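PDB 5DX9: trehalose-6-phosphate phosphatase, which belongs to the trehalose-phosphatase family of the HAD clan and carries a magnesium ion and a bound glycan. Local coordinates for residues L197-P202 / K241-V246. Residues are numbered along the deposited sequence; the frame is centred on the assembly and turned at random.
Sequences LMYENP and KPPVAV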
loop_
_atom_site.group_PDB
_atom_site.type_symbol
_atom_site.label_atom_id
_atom_site.label_comp_id
_atom_site.label_asym_id
_atom_site.label_seq_id
_atom_site.Cartn_x
_atom_site.Cartn_y
_atom_site.Cartn_z
ATOM N N LEU A 197 -3.027 0.247 -11.252
ATOM C CA LEU A 197 -2.724 1.652 -11.494
ATOM C C LEU A 197 -1.755 1.842 -12.660
ATOM O O LEU A 197 -1.892 2.790 -13.433
ATOM C CB LEU A 197 -2.150 2.301 -10.234
ATOM C CG LEU A 197 -3.092 2.337 -9.031
ATOM C CD1 LEU A 197 -2.597 3.330 -7.997
ATOM C CD2 LEU A 197 -4.502 2.674 -9.477
HETATM N N MSE A 198 -0.773 0.954 -12.785
HETATM C CA MSE A 198 0.156 1.028 -13.909
HETATM C C MSE A 198 -0.561 0.741 -15.229
HETATM O O MSE A 198 -0.314 1.410 -16.232
HETATM C CB MSE A 198 1.331 0.062 -13.715
HETATM C CG MSE A 198 2.412 0.590 -12.777
HETATM SE SE MSE A 198 3.945 -0.610 -12.548
HETATM C CE MSE A 198 3.019 -2.183 -11.854
ATOM N N TYR A 199 -1.452 -0.246 -15.220
ATOM C CA TYR A 199 -2.218 -0.576 -16.416
ATOM C C TYR A 199 -3.101 0.595 -16.830
ATOM O O TYR A 199 -3.262 0.871 -18.017
ATOM C CB TYR A 199 -3.074 -1.824 -16.195
ATOM C CG TYR A 199 -3.907 -2.197 -17.402
ATOM C CD1 TYR A 199 -3.394 -3.019 -18.395
ATOM C CD2 TYR A 199 -5.200 -1.713 -17.555
ATOM C CE1 TYR A 199 -4.146 -3.356 -19.503
ATOM C CE2 TYR A 199 -5.960 -2.046 -18.662
ATOM C CZ TYR A 199 -5.427 -2.867 -19.633
ATOM O OH TYR A 199 -6.175 -3.206 -20.738
ATOM N N GLU A 200 -3.666 1.284 -15.844
ATOM C CA GLU A 200 -4.530 2.429 -16.104
ATOM C C GLU A 200 -3.761 3.611 -16.679
ATOM O O GLU A 200 -4.317 4.412 -17.429
ATOM C CB GLU A 200 -5.238 2.874 -14.826
ATOM C CG GLU A 200 -6.298 1.930 -14.304
ATOM C CD GLU A 200 -6.966 2.471 -13.053
ATOM O OE1 GLU A 200 -7.660 1.699 -12.359
ATOM O OE2 GLU A 200 -6.791 3.677 -12.764
ATOM N N ASN A 201 -2.487 3.723 -16.317
ATOM C CA ASN A 201 -1.696 4.895 -16.676
ATOM C C ASN A 201 -0.396 4.537 -17.375
ATOM O O ASN A 201 0.687 4.705 -16.812
ATOM C CB ASN A 201 -1.402 5.725 -15.431
ATOM C CG ASN A 201 -2.661 6.133 -14.697
ATOM O OD1 ASN A 201 -3.183 5.381 -13.873
ATOM N ND2 ASN A 201 -3.162 7.325 -14.999
ATOM N N PRO A 202 -0.503 4.049 -18.616
ATOM C CA PRO A 202 0.626 3.575 -19.423
ATOM C C PRO A 202 1.576 4.695 -19.826
ATOM O O PRO A 202 2.638 4.422 -20.382
ATOM C CB PRO A 202 -0.050 2.976 -20.665
ATOM C CG PRO A 202 -1.489 2.811 -20.300
ATOM C CD PRO A 202 -1.784 3.897 -19.324
ATOM N N LYS A 241 -0.093 -7.143 -19.709
ATOM C CA LYS A 241 -1.445 -7.682 -19.805
ATOM C C LYS A 241 -2.337 -7.051 -18.741
ATOM O O LYS A 241 -1.842 -6.557 -17.728
ATOM C CB LYS A 241 -1.452 -9.205 -19.642
ATOM C CG LYS A 241 -0.560 -9.974 -20.607
ATOM C CD LYS A 241 -0.870 -11.468 -20.543
ATOM C CE LYS A 241 0.173 -12.311 -21.264
ATOM N NZ LYS A 241 1.326 -12.645 -20.379
ATOM N N PRO A 242 -3.657 -7.059 -18.972
ATOM C CA PRO A 242 -4.610 -6.604 -17.952
ATOM C C PRO A 242 -4.505 -7.448 -16.681
ATOM O O PRO A 242 -4.712 -8.660 -16.734
ATOM C CB PRO A 242 -5.970 -6.788 -18.632
ATOM C CG PRO A 242 -5.669 -6.748 -20.097
ATOM C CD PRO A 242 -4.321 -7.387 -20.245
ATOM N N PRO A 243 -4.180 -6.809 -15.548
ATOM C CA PRO A 243 -3.960 -7.500 -14.274
ATOM C C PRO A 243 -5.255 -7.892 -13.569
ATOM O O PRO A 243 -6.326 -7.394 -13.913
ATOM C CB PRO A 243 -3.189 -6.466 -13.454
ATOM C CG PRO A 243 -3.704 -5.164 -13.950
ATOM C CD PRO A 243 -3.977 -5.354 -15.424
ATOM N N VAL A 244 -5.139 -8.773 -12.581
ATOM C CA VAL A 244 -6.291 -9.301 -11.859
ATOM C C VAL A 244 -7.100 -8.203 -11.178
ATOM O O VAL A 244 -8.328 -8.263 -11.140
ATOM C CB VAL A 244 -5.849 -10.332 -10.800
ATOM C CG1 VAL A 244 -7.043 -10.838 -10.005
ATOM C CG2 VAL A 244 -5.121 -11.488 -11.466
ATOM N N ALA A 245 -6.410 -7.197 -10.649
ATOM C CA ALA A 245 -7.073 -6.096 -9.961
ATOM C C ALA A 245 -7.880 -5.235 -10.930
ATOM O O ALA A 245 -8.583 -4.314 -10.518
ATOM C CB ALA A 245 -6.058 -5.246 -9.221
ATOM N N VAL A 246 -7.769 -5.540 -12.218
ATOM C CA VAL A 246 -8.534 -4.843 -13.242
ATOM C C VAL A 246 -9.657 -5.720 -13.788
ATOM O O VAL A 246 -10.791 -5.271 -13.946
ATOM C CB VAL A 246 -7.636 -4.400 -14.413
ATOM C CG1 VAL A 246 -8.484 -4.012 -15.616
ATOM C CG2 VAL A 246 -6.722 -3.259 -13.988
#
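Where the last turn of the helix ending at Glu-200 faces the extended run Lys-241 to Pro-243, the closest pair of CA atoms is Tyr-199 with Pro-242, 6.7 Å apart. Tyr-199 carries nearly the whole contact. Its ring stands out from the helix because CG is trans to the backbone N (chi1 179°), and it lies obliquely against both prolines. The inner part of the side chain meets the second of them, CB of Tyr-199 lying 3.7 Å from CD of Pro-243. Farther out, CE1 of Tyr-199 rests 3.6 Å from CA of Pro-242, and the pyrrolidine ring of that proline follows the phenol to its end, its CG 3.6 Å from the Tyr-199 OH. The Val-246 side chain crosses that of Tyr-199 at about a right angle and offers one methyl, CG2, to CD2 of Tyr-199 at 4.2 Å. Pro-243 occupies the N-cap position of the short helix 244-247, and the O of Pro-243 accepts a hydrogen bond from Val-246 N (2.9 Å); this turn brings Val-246 back toward the tyrosine. The phenol OH hydrogen-bonds to Pro-259 O, tying the far end of the ring to the loop before strand 261-263. Leu-258 and Val-261 also touch Tyr-199. The contact thus joins the C-terminal end of helix 190-200 to the segment linking strand 238-240 with helix 244-247, while Leu-197 and Met-198 pack on central strand 21-25 of the HAD core sheet.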